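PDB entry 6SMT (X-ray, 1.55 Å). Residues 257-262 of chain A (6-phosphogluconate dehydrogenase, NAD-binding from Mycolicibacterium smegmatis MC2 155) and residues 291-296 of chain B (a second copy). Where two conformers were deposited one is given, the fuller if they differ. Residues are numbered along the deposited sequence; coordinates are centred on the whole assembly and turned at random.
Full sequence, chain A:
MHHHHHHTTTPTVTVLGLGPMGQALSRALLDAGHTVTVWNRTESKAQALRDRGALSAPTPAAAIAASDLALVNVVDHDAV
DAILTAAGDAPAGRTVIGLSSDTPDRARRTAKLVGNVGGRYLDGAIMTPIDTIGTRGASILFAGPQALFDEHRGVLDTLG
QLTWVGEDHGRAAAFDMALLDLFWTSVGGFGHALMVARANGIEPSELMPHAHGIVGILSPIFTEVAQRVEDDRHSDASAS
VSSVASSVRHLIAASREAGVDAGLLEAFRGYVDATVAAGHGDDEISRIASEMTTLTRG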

# COMPACT_ATOMS: atom_id res chain seq x y z
N GLU A 257 -7.66 -16.30 13.65
CA GLU A 257 -8.50 -16.20 14.86
C GLU A 257 -9.80 -15.44 14.57
O GLU A 257 -10.91 -15.76 15.06
CB GLU A 257 -7.72 -15.53 15.97
CG GLU A 257 -8.46 -15.63 17.29
CD GLU A 257 -9.49 -14.54 17.56
OE1 GLU A 257 -9.39 -13.40 16.95
OE2 GLU A 257 -10.45 -14.83 18.36
N ALA A 258 -9.69 -14.35 13.79
CA ALA A 258 -10.84 -13.49 13.48
C ALA A 258 -11.79 -14.05 12.45
O ALA A 258 -12.86 -13.47 12.22
CB ALA A 258 -10.27 -12.16 12.99
N GLY A 259 -11.44 -15.18 11.87
CA GLY A 259 -12.28 -15.76 10.80
C GLY A 259 -12.19 -14.98 9.50
O GLY A 259 -13.21 -14.78 8.81
N VAL A 260 -10.99 -14.52 9.22
CA VAL A 260 -10.74 -13.72 7.98
C VAL A 260 -9.67 -14.45 7.19
O VAL A 260 -8.61 -14.91 7.70
CB VAL A 260 -10.30 -12.28 8.28
CG1 VAL A 260 -10.16 -11.50 6.97
CG2 VAL A 260 -11.31 -11.62 9.17
N ASP A 261 -9.96 -14.65 5.89
CA ASP A 261 -8.99 -15.33 5.01
C ASP A 261 -7.69 -14.52 4.95
O ASP A 261 -7.77 -13.26 4.95
CB ASP A 261 -9.60 -15.45 3.60
CG ASP A 261 -8.70 -16.21 2.67
OD1 ASP A 261 -8.60 -17.49 2.82
OD2 ASP A 261 -7.99 -15.57 1.85
N ALA A 262 -6.57 -15.20 4.90
CA ALA A 262 -5.26 -14.53 4.89
C ALA A 262 -4.51 -14.75 3.60
O ALA A 262 -3.30 -14.84 3.62
CB ALA A 262 -4.51 -14.95 6.10
N GLU B 291 -16.07 -10.22 1.49
CA GLU B 291 -15.87 -11.57 0.96
C GLU B 291 -14.60 -12.22 1.49
O GLU B 291 -14.34 -13.38 1.17
CB GLU B 291 -15.95 -11.62 -0.56
CG GLU B 291 -17.35 -11.28 -1.02
CD GLU B 291 -18.42 -12.31 -0.60
OE1 GLU B 291 -18.07 -13.52 -0.45
OE2 GLU B 291 -19.59 -11.92 -0.58
N MET B 292 -13.85 -11.56 2.36
CA MET B 292 -12.68 -12.16 3.00
C MET B 292 -13.13 -13.00 4.19
O MET B 292 -12.24 -13.71 4.66
CB MET B 292 -11.71 -11.06 3.43
CG MET B 292 -11.16 -10.26 2.22
SD MET B 292 -10.07 -8.93 2.85
CE MET B 292 -9.64 -8.10 1.32
N THR B 293 -14.35 -12.89 4.65
CA THR B 293 -14.78 -13.73 5.82
C THR B 293 -14.63 -15.20 5.46
O THR B 293 -14.90 -15.60 4.28
CB THR B 293 -16.18 -13.31 6.24
OG1 THR B 293 -16.39 -13.97 7.50
CG2 THR B 293 -17.23 -13.73 5.23
N THR B 294 -14.28 -16.01 6.47
CA THR B 294 -14.41 -17.50 6.38
C THR B 294 -15.52 -18.00 7.32
O THR B 294 -15.63 -19.28 7.45
CB THR B 294 -13.08 -18.18 6.69
OG1 THR B 294 -12.83 -17.90 8.06
CG2 THR B 294 -11.97 -17.68 5.76
N LEU B 295 -16.37 -17.11 7.82
CA LEU B 295 -17.49 -17.46 8.74
C LEU B 295 -18.72 -17.80 7.93
O LEU B 295 -18.94 -17.26 6.85
CB LEU B 295 -17.76 -16.36 9.78
CG LEU B 295 -16.53 -15.95 10.56
CD1 LEU B 295 -16.74 -14.79 11.54
CD2 LEU B 295 -15.94 -17.11 11.35
N THR B 296 -19.56 -18.67 8.51
CA THR B 296 -20.87 -18.98 7.87
C THR B 296 -21.74 -17.72 7.94
O THR B 296 -21.98 -17.27 9.11
CB THR B 296 -21.51 -20.19 8.55
OG1 THR B 296 -20.54 -21.17 8.23
CG2 THR B 296 -22.85 -20.60 7.97
O HOH W 1 -14.94 -12.49 9.19

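Two backbone hydrogen bonds on either side of Val A260 and Thr B293 make a single beta bridge between a loop that follows a helix in one chain and a loop that follows a 3-10 segment in the other, a compact illustration of how main chains can join two subunits without a sheet. Thr B294 N donates to Gly A259 O at 2.9 Å, and Asp A261 N donates to Met B292 O at 2.8 Å; both are nearly linear, so each amide points squarely at its acceptor.

The carbonyl of Gly A259 is used twice, since a water's O lies 2.9 Å from Gly A259 O and donates to it, and 2.7 Å from Thr B293 OG1, linking the chains a second way. Within its own chain, that hydroxyl accepts a hydrogen bond from Leu B295 N (3.2 Å to Thr B293 OG1), which ties Leu B295 back to the bridge residue Thr B293.

Glycine suits position A259 on two counts. Its positive phi closes the preceding helix in a Schellman motif, and an ideal CB would stand 2.6 Å from Leu B295 CD2, a clash.

Side chains pack around these backbone bonds. Val A260, buried and with its CA-to-CB bond pointing away, still brings CG1 to 3.9 Å from Met B292 CB, while Thr B294, pointing toward chain A, sets its methyl CG2 3.9 Å from Asp A261 CB.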